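Local coordinates for protein nicotinate-nucleotide pyrophosphorylase (PDB 3TQV) that probably converts quinolinate and 5-phospho-alpha-D-ribose 1-diphosphate into nicotinate ribonucleotide, carbon dioxide and diphosphate on the route to NAD, at residues N125-L130 against N254-I259; L111-M116 against P146-A151; E25-D30 against I68-K73. All coordinates share one frame; numbering follows the deposited sequence.

Contact 1. Residues N125-L130 against N254-I259; sequences NKLVKL and NSIVAI
L127 and I256 meet where the last turns of helix 100-130 pack against helix 256-260 on the outside of the alpha/beta barrel domain, whose parallel strands include 137-139 and 266-268. The inner side of the contact is buried. I256 directs its CB at the opposing helix, and with CG1 anti to the backbone N (chi1 -171°) and the chain then fully extended, I256 CD1 comes to rest 4.0 Å from L127 CB. Both residues also lie on L138, and I256 reaches I267, so the pair fills the layer between helices and barrel strands. L127 has a further neighbour in V269, a predicted substrate-binding residue whose side chain is about 4 Å away. The outer side, equally apolar, faces solvent, with L130 exposed and V257 partly so. Here the backbones approach more closely, L130 CA and V257 CA being 6.7 Å apart. L130, though exposed, turns its CB toward the other helix, and L130 CD1 lies 4.2 Å from I256 CG2. V257 is backed by Y134 from a neighbouring loop. One methyl of this valine, V257 CG2, lies 3.8 Å from the backbone O of L130, a van der Waals approach to a carbonyl on the solvent side.

Contact 2. Residues L111-M116 against P146-A151; sequences LNFIQM and PGFRLA
A Met-aromatic contact joins M116, present as selenomethionine, to F148 in the buried region where the long helix 100-130 passes the start of helix 149-159. The M116 side chain leaves its helix with CG anti to the backbone N (chi1 -172°) and stays extended, which carries the selenium and the terminal methyl out to the F148 ring. M116 CE lies over one face of that F148 ring, offset toward the rim, 3.9 Å from the centroid and 24° off the normal; its nearest ring atom is F148 CD1, at 3.6 Å. SE of M116 approaches more obliquely, 4.1 Å from the F148 ring centroid. F113, one turn earlier on the helix, meets the same ring at its edge: F113 CE2 lies near the F148 plane, 4.0 Å from F148 CE1, the ring atom that M116 SE also approaches. The two phenylalanine side chains cross at about a right angle, and F113 is itself stacked with F63. F148 occupies the N-cap position of its helix, and E29 of the second subunit accepts hydrogen bonds from G147 N and R149 N on either side of it. A methyl next to a chalcogen, here selenium in place of methionine's sulfur, probably carries slightly positive hydrogens that favour the ring face; the contact with F148 probably rests mainly on dispersion and shape, while E29 of the second subunit bonds the backbone beside it.

Contact 3. Residues E25-D30 against I68-K73; sequences ESLAED and INQLDK
Mainly apolar helix-to-helix packing, centred on L27, joins helix 16-31 to the C-terminal turn of helix 61-71 at the end of the molecule remote from the barrel. L27 turns its CB toward the other helix, and with CG anti to the carbonyl carbon (chi1 -70°) and CD1 extended beyond it, one methyl does all the close touching. L27 CD1 lies 3.9 Å from Q70 CB, against the aliphatic base of the glutamine, whose amide end sits beside the same methyl. L27 CD1 is also 4.2 Å from L71 CD2. The L27 and L71 CA atoms are 8.6 Å apart, a spacing bridged by the leucine ends. Helix 100-130 closes the cluster from a third direction, with T109 against L27 and A106 against L71. Beyond L71 the helix gives way to a turn in which K73 NZ donates to N69 O at 3.0 Å from above the carbonyl plane. Away from the leucines, D30 forms a salt bridge with R142 of the second subunit, a predicted substrate-binding residue, so helix 16-31 probably reaches the edge of the neighbouring subunit's predicted substrate site. Such helices gathered beside a four-stranded antiparallel sheet are characteristic of the N-terminal domain of quinolinate phosphoribosyltransferases.

How the contacts relate
Contact 3 closes first along the chain, whereas contacts 2 and 1 interlock, their segments alternating in sequence. Helix 100-130 supplies one side of both of these and so runs from the N-terminal domain into the barrel domain. The centres of contacts 1 and 2 are about 23 Å apart and those of contacts 2 and 3 about 15 Å; the centres of contacts 1 and 3 are about 38 Å apart, on opposite sides of the chain's centre. Contacts 2 and 3 touch directly, F113 CE1 being 3.5 Å from S26 OG, and both also meet the second subunit. Together they thus appear to link the join between the domains to the dimer interface, while contact 1 is not touched by the second subunit of this dimer.

Contact 1. Residues N125-L130 against N254-I259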
ATOM      1  N   ASN B 125     -15.610   2.558   4.093  1.00 15.31           N
ATOM      2  CA  ASN B 125     -16.712   3.169   4.787  1.00 13.76           C
ATOM      3  C   ASN B 125     -17.179   4.510   4.196  1.00 15.35           C
ATOM      4  O   ASN B 125     -18.386   4.734   4.054  1.00 18.50           O
ATOM      5  CB  ASN B 125     -16.458   3.291   6.284  1.00 15.39           C
ATOM      6  CG  ASN B 125     -17.738   3.554   7.040  1.00 24.11           C
ATOM      7  OD1 ASN B 125     -18.671   2.752   6.965  1.00 21.96           O
ATOM      8  ND2 ASN B 125     -17.812   4.686   7.740  1.00 30.75           N
ATOM      9  N   LYS B 126     -16.257   5.407   3.861  1.00 15.99           N
ATOM     10  CA  LYS B 126     -16.699   6.634   3.206  1.00 20.81           C
ATOM     11  C   LYS B 126     -17.654   6.326   2.049  1.00 18.22           C
ATOM     12  O   LYS B 126     -18.818   6.707   2.082  1.00 16.40           O
ATOM     13  CB  LYS B 126     -15.521   7.503   2.745  1.00 15.31           C
ATOM     14  CG  LYS B 126     -15.118   8.564   3.764  1.00 27.99           C
ATOM     15  CD  LYS B 126     -13.595   8.691   3.874  1.00 32.96           C
ATOM     16  CE  LYS B 126     -13.162   9.454   5.127  1.00 46.75           C
ATOM     17  NZ  LYS B 126     -11.683   9.317   5.356  1.00 38.47           N
ATOM     18  N   LEU B 127     -17.163   5.620   1.039  1.00 15.04           N
ATOM     19  CA  LEU B 127     -17.981   5.272  -0.119  1.00 14.89           C
ATOM     20  C   LEU B 127     -19.303   4.678   0.309  1.00 15.45           C
ATOM     21  O   LEU B 127     -20.333   5.026  -0.238  1.00 15.64           O
ATOM     22  CB  LEU B 127     -17.245   4.291  -1.031  1.00 13.79           C
ATOM     23  CG  LEU B 127     -15.938   4.863  -1.581  1.00 12.04           C
ATOM     24  CD1 LEU B 127     -15.564   4.194  -2.877  1.00 12.41           C
ATOM     25  CD2 LEU B 127     -16.096   6.353  -1.798  1.00 14.44           C
ATOM     26  N   VAL B 128     -19.273   3.794   1.300  1.00 17.56           N
ATOM     27  CA  VAL B 128     -20.491   3.151   1.768  1.00 18.41           C
ATOM     28  C   VAL B 128     -21.490   4.161   2.328  1.00 20.98           C
ATOM     29  O   VAL B 128     -22.665   4.158   1.948  1.00 19.63           O
ATOM     30  CB  VAL B 128     -20.216   2.026   2.798  1.00 17.79           C
ATOM     31  CG1 VAL B 128     -21.492   1.230   3.056  1.00 21.84           C
ATOM     32  CG2 VAL B 128     -19.140   1.093   2.288  1.00 20.41           C
ATOM     33  N   LYS B 129     -21.042   5.032   3.220  1.00 23.86           N
ATOM     34  CA  LYS B 129     -21.952   6.053   3.714  1.00 23.23           C
ATOM     35  C   LYS B 129     -22.488   6.902   2.555  1.00 25.67           C
ATOM     36  O   LYS B 129     -23.642   7.351   2.578  1.00 29.36           O
ATOM     37  CB  LYS B 129     -21.314   6.909   4.814  1.00 22.44           C
ATOM     38  CG  LYS B 129     -20.995   6.130   6.111  1.00 29.75           C
ATOM     39  CD  LYS B 129     -22.264   5.711   6.909  1.00 33.75           C
ATOM     40  CE  LYS B 129     -22.446   4.161   7.045  1.00 31.58           C
ATOM     41  NZ  LYS B 129     -23.164   3.460   5.901  1.00 23.60           N
ATOM     42  N   LEU B 130     -21.673   7.096   1.521  1.00 26.55           N
ATOM     43  CA  LEU B 130     -22.117   7.901   0.379  1.00 27.35           C
ATOM     44  C   LEU B 130     -23.326   7.294  -0.322  1.00 32.83           C
ATOM     45  O   LEU B 130     -24.112   8.012  -0.941  1.00 36.01           O
ATOM     46  CB  LEU B 130     -20.984   8.147  -0.625  1.00 25.67           C
ATOM     47  CG  LEU B 130     -19.987   9.240  -0.217  1.00 27.23           C
ATOM     48  CD1 LEU B 130     -18.917   9.462  -1.290  1.00 27.40           C
ATOM     49  CD2 LEU B 130     -20.715  10.547   0.099  1.00 19.51           C
ATOM     50  N   ASN B 254     -16.419  10.689  -6.117  1.00 44.46           N
ATOM     51  CA  ASN B 254     -17.062  11.745  -6.886  1.00 48.51           C
ATOM     52  C   ASN B 254     -18.005  11.259  -7.986  1.00 47.91           C
ATOM     53  O   ASN B 254     -18.761  12.051  -8.547  1.00 57.31           O
ATOM     54  CB  ASN B 254     -16.021  12.719  -7.446  1.00 48.01           C
ATOM     55  CG  ASN B 254     -15.367  13.552  -6.358  1.00 53.43           C
ATOM     56  OD1 ASN B 254     -16.003  14.423  -5.764  1.00 55.44           O
ATOM     57  ND2 ASN B 254     -14.095  13.286  -6.088  1.00 49.91           N
ATOM     58  N   SER B 255     -17.977   9.961  -8.279  1.00 46.49           N
ATOM     59  CA  SER B 255     -18.809   9.418  -9.349  1.00 49.02           C
ATOM     60  C   SER B 255     -19.803   8.361  -8.860  1.00 44.34           C
ATOM     61  O   SER B 255     -20.789   8.058  -9.538  1.00 41.17           O
ATOM     62  CB  SER B 255     -17.930   8.844 -10.460  1.00 40.51           C
ATOM     63  OG  SER B 255     -17.178   7.745  -9.993  1.00 41.19           O
ATOM     64  N   ILE B 256     -19.546   7.824  -7.669  1.00 38.33           N
ATOM     65  CA  ILE B 256     -20.308   6.694  -7.141  1.00 34.30           C
ATOM     66  C   ILE B 256     -21.807   6.978  -6.928  1.00 32.93           C
ATOM     67  O   ILE B 256     -22.647   6.131  -7.232  1.00 27.58           O
ATOM     68  CB  ILE B 256     -19.665   6.159  -5.849  1.00 26.93           C
ATOM     69  CG1 ILE B 256     -20.337   4.847  -5.413  1.00 26.05           C
ATOM     70  CG2 ILE B 256     -19.709   7.227  -4.777  1.00 29.61           C
ATOM     71  CD1 ILE B 256     -19.657   4.106  -4.242  1.00 18.88           C
ATOM     72  N   VAL B 257     -22.135   8.171  -6.440  1.00 30.16           N
ATOM     73  CA  VAL B 257     -23.521   8.549  -6.153  1.00 27.96           C
ATOM     74  C   VAL B 257     -24.420   8.613  -7.390  1.00 29.25           C
ATOM     75  O   VAL B 257     -25.567   8.144  -7.368  1.00 22.65           O
ATOM     76  CB  VAL B 257     -23.590   9.914  -5.445  1.00 35.74           C
ATOM     77  CG1 VAL B 257     -25.043  10.400  -5.342  1.00 29.98           C
ATOM     78  CG2 VAL B 257     -22.928   9.837  -4.079  1.00 33.58           C
ATOM     79  N   ALA B 258     -23.900   9.216  -8.455  1.00 45.83           N
ATOM     80  CA  ALA B 258     -24.611   9.268  -9.724  1.00 49.42           C
ATOM     81  C   ALA B 258     -24.944   7.860 -10.218  1.00 44.86           C
ATOM     82  O   ALA B 258     -26.064   7.592 -10.670  1.00 41.75           O
ATOM     83  CB  ALA B 258     -23.782   9.999 -10.753  1.00 46.96           C
ATOM     84  N   ILE B 259     -23.961   6.968 -10.139  1.00 29.64           N
ATOM     85  CA  ILE B 259     -24.143   5.583 -10.545  1.00 22.91           C
ATOM     86  C   ILE B 259     -25.087   4.840  -9.616  1.00 24.73           C
ATOM     87  O   ILE B 259     -25.922   4.045 -10.056  1.00 21.69           O
ATOM     88  CB  ILE B 259     -22.806   4.848 -10.581  1.00 30.92           C
ATOM     89  CG1 ILE B 259     -21.951   5.412 -11.722  1.00 35.53           C
ATOM     90  CG2 ILE B 259     -23.023   3.350 -10.745  1.00 20.87           C
ATOM     91  CD1 ILE B 259     -20.471   5.449 -11.425  1.00 35.38           C
TER

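Contact 2. Residues L111-M116 against P146-A151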
ATOM      1  N   LEU B 111       1.907   0.114  14.398  1.00 39.06           N
ATOM      2  CA  LEU B 111       1.071   1.142  13.823  1.00 37.93           C
ATOM      3  C   LEU B 111       1.169   1.242  12.299  1.00 39.60           C
ATOM      4  O   LEU B 111       0.278   1.791  11.653  1.00 41.89           O
ATOM      5  CB  LEU B 111       1.162   2.476  14.581  1.00 34.78           C
ATOM      6  CG  LEU B 111       2.336   3.425  14.694  1.00 37.53           C
ATOM      7  CD1 LEU B 111       2.032   4.673  13.895  1.00 37.76           C
ATOM      8  CD2 LEU B 111       2.497   3.782  16.154  1.00 41.06           C
ATOM      9  N   ASN B 112       2.206   0.649  11.717  1.00 28.62           N
ATOM     10  CA  ASN B 112       2.241   0.502  10.262  1.00 21.20           C
ATOM     11  C   ASN B 112       1.167  -0.442   9.729  1.00 26.97           C
ATOM     12  O   ASN B 112       0.716  -0.306   8.593  1.00 30.82           O
ATOM     13  CB  ASN B 112       3.614   0.052   9.774  1.00 21.71           C
ATOM     14  CG  ASN B 112       4.576   1.203   9.625  1.00 22.77           C
ATOM     15  OD1 ASN B 112       5.776   1.005   9.457  1.00 22.71           O
ATOM     16  ND2 ASN B 112       4.056   2.418   9.705  1.00 23.21           N
ATOM     17  N   PHE B 113       0.759  -1.409  10.538  1.00 23.29           N
ATOM     18  CA  PHE B 113      -0.345  -2.270  10.133  1.00 24.33           C
ATOM     19  C   PHE B 113      -1.714  -1.622  10.352  1.00 25.14           C
ATOM     20  O   PHE B 113      -2.605  -1.726   9.501  1.00 25.27           O
ATOM     21  CB  PHE B 113      -0.284  -3.625  10.830  1.00 20.90           C
ATOM     22  CG  PHE B 113       0.621  -4.613  10.156  1.00 20.88           C
ATOM     23  CD1 PHE B 113       1.882  -4.867  10.656  1.00 17.00           C
ATOM     24  CD2 PHE B 113       0.201  -5.302   9.035  1.00 21.33           C
ATOM     25  CE1 PHE B 113       2.697  -5.785  10.064  1.00 20.42           C
ATOM     26  CE2 PHE B 113       1.021  -6.232   8.435  1.00 15.16           C
ATOM     27  CZ  PHE B 113       2.270  -6.473   8.944  1.00 19.65           C
ATOM     28  N   ILE B 114      -1.885  -0.949  11.481  1.00 16.53           N
ATOM     29  CA  ILE B 114      -3.157  -0.293  11.742  1.00 16.79           C
ATOM     30  C   ILE B 114      -3.348   0.852  10.751  1.00 12.78           C
ATOM     31  O   ILE B 114      -4.408   0.972  10.150  1.00 11.58           O
ATOM     32  CB  ILE B 114      -3.271   0.219  13.199  1.00 11.68           C
ATOM     33  CG1 ILE B 114      -2.678  -0.790  14.171  1.00 12.84           C
ATOM     34  CG2 ILE B 114      -4.710   0.463  13.565  1.00 10.12           C
ATOM     35  CD1 ILE B 114      -3.152  -2.185  13.944  1.00 21.12           C
ATOM     36  N   GLN B 115      -2.320   1.681  10.577  1.00 26.11           N
ATOM     37  CA  GLN B 115      -2.371   2.806   9.636  1.00 24.06           C
ATOM     38  C   GLN B 115      -2.966   2.386   8.323  1.00 24.37           C
ATOM     39  O   GLN B 115      -3.825   3.054   7.752  1.00 24.84           O
ATOM     40  CB  GLN B 115      -0.966   3.244   9.273  1.00 26.28           C
ATOM     41  CG  GLN B 115      -0.318   4.191  10.199  1.00 29.14           C
ATOM     42  CD  GLN B 115       1.112   4.401   9.805  1.00 29.54           C
ATOM     43  OE1 GLN B 115       1.584   3.856   8.798  1.00 25.54           O
ATOM     44  NE2 GLN B 115       1.822   5.185  10.595  1.00 31.53           N
HETATM   45  N   MSE B 116      -2.436   1.278   7.835  1.00 24.81           N
HETATM   46  CA  MSE B 116      -2.691   0.827   6.497  1.00 23.89           C
HETATM   47  C   MSE B 116      -4.089   0.251   6.390  1.00 26.94           C
HETATM   48  O   MSE B 116      -4.922   0.745   5.623  1.00 26.74           O
HETATM   49  CB  MSE B 116      -1.660  -0.224   6.128  1.00 24.80           C
HETATM   50  CG  MSE B 116      -1.710  -0.621   4.683  1.00 23.39           C
HETATM   51 SE   MSE B 116      -0.905  -2.354   4.449  1.00 23.00          SE
HETATM   52  CE  MSE B 116      -1.602  -2.738   2.672  1.00 22.07           C
ATOM     53  N   PRO B 146       0.452  -6.204  -3.202  1.00  8.15           N
ATOM     54  CA  PRO B 146       0.903  -7.590  -3.217  1.00 14.61           C
ATOM     55  C   PRO B 146       1.148  -8.134  -1.808  1.00 15.83           C
ATOM     56  O   PRO B 146       1.748  -7.449  -0.978  1.00 12.57           O
ATOM     57  CB  PRO B 146       2.195  -7.503  -4.024  1.00 10.16           C
ATOM     58  CG  PRO B 146       1.883  -6.442  -5.046  1.00 11.67           C
ATOM     59  CD  PRO B 146       1.110  -5.408  -4.250  1.00  8.94           C
ATOM     60  N   GLY B 147       0.665  -9.352  -1.556  1.00  4.38           N
ATOM     61  CA  GLY B 147       0.861 -10.027  -0.290  1.00  5.65           C
ATOM     62  C   GLY B 147      -0.220  -9.689   0.712  1.00  4.38           C
ATOM     63  O   GLY B 147      -0.267 -10.248   1.802  1.00  9.01           O
ATOM     64  N   PHE B 148      -1.077  -8.749   0.339  1.00 10.69           N
ATOM     65  CA  PHE B 148      -2.104  -8.217   1.222  1.00 13.22           C
ATOM     66  C   PHE B 148      -3.463  -8.414   0.594  1.00 12.70           C
ATOM     67  O   PHE B 148      -4.360  -7.598   0.806  1.00 13.45           O
ATOM     68  CB  PHE B 148      -1.894  -6.718   1.458  1.00 10.09           C
ATOM     69  CG  PHE B 148      -0.793  -6.408   2.418  1.00 10.47           C
ATOM     70  CD1 PHE B 148      -1.083  -6.114   3.745  1.00 13.17           C
ATOM     71  CD2 PHE B 148       0.532  -6.409   1.994  1.00  7.12           C
ATOM     72  CE1 PHE B 148      -0.076  -5.845   4.660  1.00 10.06           C
ATOM     73  CE2 PHE B 148       1.565  -6.123   2.883  1.00  8.60           C
ATOM     74  CZ  PHE B 148       1.260  -5.833   4.239  1.00 10.07           C
ATOM     75  N   ARG B 149      -3.605  -9.483  -0.184  1.00 11.62           N
ATOM     76  CA  ARG B 149      -4.879  -9.787  -0.822  1.00 13.30           C
ATOM     77  C   ARG B 149      -5.967  -9.994   0.222  1.00 16.52           C
ATOM     78  O   ARG B 149      -6.967  -9.278   0.244  1.00 18.57           O
ATOM     79  CB  ARG B 149      -4.756 -11.030  -1.701  1.00 14.44           C
ATOM     80  CG  ARG B 149      -6.080 -11.686  -2.026  1.00 23.30           C
ATOM     81  CD  ARG B 149      -6.869 -10.973  -3.108  1.00 20.67           C
ATOM     82  NE  ARG B 149      -6.203 -11.112  -4.399  1.00 20.28           N
ATOM     83  CZ  ARG B 149      -5.786 -10.075  -5.104  1.00 15.26           C
ATOM     84  NH1 ARG B 149      -5.993  -8.853  -4.635  1.00 20.70           N
ATOM     85  NH2 ARG B 149      -5.174 -10.248  -6.260  1.00 10.74           N
ATOM     86  N   LEU B 150      -5.756 -10.971   1.099  1.00 14.76           N
ATOM     87  CA  LEU B 150      -6.739 -11.287   2.121  1.00 20.40           C
ATOM     88  C   LEU B 150      -6.856 -10.171   3.170  1.00 19.80           C
ATOM     89  O   LEU B 150      -7.956  -9.803   3.593  1.00 18.27           O
ATOM     90  CB  LEU B 150      -6.414 -12.642   2.763  1.00 18.39           C
ATOM     91  CG  LEU B 150      -6.698 -13.848   1.855  1.00 21.78           C
ATOM     92  CD1 LEU B 150      -6.236 -15.138   2.518  1.00 20.12           C
ATOM     93  CD2 LEU B 150      -8.182 -13.945   1.471  1.00 20.72           C
ATOM     94  N   ALA B 151      -5.710  -9.627   3.565  1.00 18.04           N
ATOM     95  CA  ALA B 151      -5.667  -8.527   4.524  1.00 17.38           C
ATOM     96  C   ALA B 151      -6.548  -7.369   4.076  1.00 18.55           C
ATOM     97  O   ALA B 151      -7.289  -6.806   4.886  1.00 23.91           O
ATOM     98  CB  ALA B 151      -4.216  -8.058   4.744  1.00 12.52           C
TER

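Contact 3. Residues E25-D30 against I68-K73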
ATOM      1  N   GLU B  25       8.065 -11.283   8.617  1.00 24.60           N
ATOM      2  CA  GLU B  25       8.808 -10.572   7.581  1.00 21.74           C
ATOM      3  C   GLU B  25       8.908  -9.043   7.821  1.00 18.27           C
ATOM      4  O   GLU B  25       9.914  -8.418   7.490  1.00 16.48           O
ATOM      5  CB  GLU B  25       8.199 -10.869   6.206  1.00 12.51           C
ATOM      6  CG  GLU B  25       8.489 -12.265   5.686  1.00 15.63           C
ATOM      7  CD  GLU B  25       7.531 -12.689   4.572  1.00 24.73           C
ATOM      8  OE1 GLU B  25       6.799 -11.817   4.049  1.00 24.54           O
ATOM      9  OE2 GLU B  25       7.495 -13.898   4.229  1.00 21.81           O
ATOM     10  N   SER B  26       7.858  -8.457   8.394  1.00 18.12           N
ATOM     11  CA  SER B  26       7.833  -7.034   8.770  1.00 18.42           C
ATOM     12  C   SER B  26       8.810  -6.692   9.874  1.00 21.87           C
ATOM     13  O   SER B  26       9.377  -5.614   9.895  1.00 16.64           O
ATOM     14  CB  SER B  26       6.446  -6.654   9.274  1.00 22.79           C
ATOM     15  OG  SER B  26       5.738  -5.938   8.291  1.00 32.92           O
ATOM     16  N   LEU B  27       8.956  -7.598  10.826  1.00 16.01           N
ATOM     17  CA  LEU B  27       9.791  -7.361  11.986  1.00 18.22           C
ATOM     18  C   LEU B  27      11.238  -7.462  11.564  1.00 17.08           C
ATOM     19  O   LEU B  27      12.079  -6.659  11.964  1.00 18.58           O
ATOM     20  CB  LEU B  27       9.489  -8.398  13.078  1.00 21.56           C
ATOM     21  CG  LEU B  27       8.140  -8.319  13.790  1.00 23.90           C
ATOM     22  CD1 LEU B  27       8.018  -9.432  14.807  1.00 25.39           C
ATOM     23  CD2 LEU B  27       7.979  -6.966  14.468  1.00 19.43           C
ATOM     24  N   ALA B  28      11.511  -8.473  10.751  1.00 15.98           N
ATOM     25  CA  ALA B  28      12.837  -8.731  10.232  1.00 13.48           C
ATOM     26  C   ALA B  28      13.379  -7.525   9.451  1.00 13.31           C
ATOM     27  O   ALA B  28      14.411  -6.951   9.807  1.00 14.00           O
ATOM     28  CB  ALA B  28      12.804  -9.978   9.346  1.00 15.93           C
ATOM     29  N   GLU B  29      12.679  -7.145   8.387  1.00 24.69           N
ATOM     30  CA  GLU B  29      13.132  -6.072   7.522  1.00 21.61           C
ATOM     31  C   GLU B  29      13.457  -4.831   8.340  1.00 25.64           C
ATOM     32  O   GLU B  29      14.252  -3.985   7.915  1.00 24.16           O
ATOM     33  CB  GLU B  29      12.055  -5.739   6.490  1.00 24.18           C
ATOM     34  CG  GLU B  29      10.881  -4.916   7.031  1.00 23.55           C
ATOM     35  CD  GLU B  29       9.775  -4.675   5.999  1.00 22.52           C
ATOM     36  OE1 GLU B  29       8.664  -4.312   6.417  1.00 16.20           O
ATOM     37  OE2 GLU B  29      10.007  -4.841   4.780  1.00 25.52           O
ATOM     38  N   ASP B  30      12.843  -4.707   9.513  1.00 13.64           N
ATOM     39  CA  ASP B  30      13.014  -3.490  10.291  1.00 17.17           C
ATOM     40  C   ASP B  30      14.071  -3.663  11.391  1.00 16.27           C
ATOM     41  O   ASP B  30      14.829  -2.729  11.689  1.00 13.37           O
ATOM     42  CB  ASP B  30      11.663  -3.040  10.867  1.00 14.82           C
ATOM     43  CG  ASP B  30      11.733  -1.680  11.570  1.00 16.05           C
ATOM     44  OD1 ASP B  30      12.454  -0.777  11.105  1.00 10.84           O
ATOM     45  OD2 ASP B  30      11.053  -1.516  12.602  1.00 18.99           O
ATOM     46  N   ILE B  68       3.080  -8.103  18.980  1.00 20.94           N
ATOM     47  CA  ILE B  68       3.335  -8.302  20.413  1.00 20.09           C
ATOM     48  C   ILE B  68       3.807  -9.728  20.689  1.00 22.37           C
ATOM     49  O   ILE B  68       4.888  -9.954  21.243  1.00 23.77           O
ATOM     50  CB  ILE B  68       2.072  -8.046  21.270  1.00 24.32           C
ATOM     51  CG1 ILE B  68       1.760  -6.562  21.318  1.00 25.56           C
ATOM     52  CG2 ILE B  68       2.257  -8.560  22.689  1.00 26.59           C
ATOM     53  CD1 ILE B  68       2.966  -5.704  21.022  1.00 21.27           C
ATOM     54  N   ASN B  69       2.971 -10.677  20.283  1.00 30.72           N
ATOM     55  CA  ASN B  69       3.196 -12.098  20.485  1.00 29.56           C
ATOM     56  C   ASN B  69       4.573 -12.569  20.043  1.00 31.00           C
ATOM     57  O   ASN B  69       5.219 -13.372  20.734  1.00 32.53           O
ATOM     58  CB  ASN B  69       2.133 -12.884  19.723  1.00 28.25           C
ATOM     59  CG  ASN B  69       2.170 -14.357  20.040  1.00 32.43           C
ATOM     60  OD1 ASN B  69       2.245 -15.203  19.143  1.00 32.33           O
ATOM     61  ND2 ASN B  69       2.129 -14.674  21.327  1.00 32.63           N
ATOM     62  N   GLN B  70       5.010 -12.079  18.885  1.00 28.51           N
ATOM     63  CA  GLN B  70       6.299 -12.473  18.327  1.00 23.96           C
ATOM     64  C   GLN B  70       7.494 -11.791  18.997  1.00 23.72           C
ATOM     65  O   GLN B  70       8.577 -12.366  19.069  1.00 20.54           O
ATOM     66  CB  GLN B  70       6.324 -12.262  16.815  1.00 19.83           C
ATOM     67  CG  GLN B  70       5.599 -13.344  16.025  1.00 26.04           C
ATOM     68  CD  GLN B  70       5.619 -13.096  14.512  1.00 26.89           C
ATOM     69  OE1 GLN B  70       4.643 -13.385  13.800  1.00 27.59           O
ATOM     70  NE2 GLN B  70       6.732 -12.564  14.018  1.00 19.23           N
ATOM     71  N   LEU B  71       7.305 -10.578  19.498  1.00 27.35           N
ATOM     72  CA  LEU B  71       8.407  -9.861  20.135  1.00 31.81           C
ATOM     73  C   LEU B  71       8.605 -10.175  21.621  1.00 32.06           C
ATOM     74  O   LEU B  71       9.724 -10.377  22.079  1.00 32.83           O
ATOM     75  CB  LEU B  71       8.236  -8.356  19.967  1.00 31.98           C
ATOM     76  CG  LEU B  71       8.672  -7.771  18.634  1.00 29.43           C
ATOM     77  CD1 LEU B  71       8.663  -6.250  18.705  1.00 34.00           C
ATOM     78  CD2 LEU B  71      10.049  -8.282  18.285  1.00 29.65           C
ATOM     79  N   ASP B  72       7.511 -10.194  22.367  1.00 21.66           N
ATOM     80  CA  ASP B  72       7.575 -10.278  23.806  1.00 22.68           C
ATOM     81  C   ASP B  72       6.167 -10.598  24.319  1.00 27.57           C
ATOM     82  O   ASP B  72       5.351  -9.701  24.513  1.00 27.20           O
ATOM     83  CB  ASP B  72       8.067  -8.939  24.378  1.00 20.52           C
ATOM     84  CG  ASP B  72       8.288  -8.985  25.886  1.00 31.27           C
ATOM     85  OD1 ASP B  72       7.779  -9.926  26.537  1.00 29.09           O
ATOM     86  OD2 ASP B  72       8.973  -8.089  26.424  1.00 30.51           O
ATOM     87  N   LYS B  73       5.879 -11.878  24.530  1.00 36.32           N
ATOM     88  CA  LYS B  73       4.561 -12.282  25.015  1.00 39.51           C
ATOM     89  C   LYS B  73       4.208 -11.611  26.351  1.00 37.61           C
ATOM     90  O   LYS B  73       3.051 -11.614  26.766  1.00 44.02           O
ATOM     91  CB  LYS B  73       4.474 -13.808  25.142  1.00 36.69           C
ATOM     92  CG  LYS B  73       4.864 -14.572  23.891  1.00 38.70           C
ATOM     93  CD  LYS B  73       4.291 -15.981  23.907  1.00 40.76           C
ATOM     94  CE  LYS B  73       4.848 -16.836  22.769  1.00 39.06           C
ATOM     95  NZ  LYS B  73       4.643 -16.225  21.407  1.00 48.00           N
TER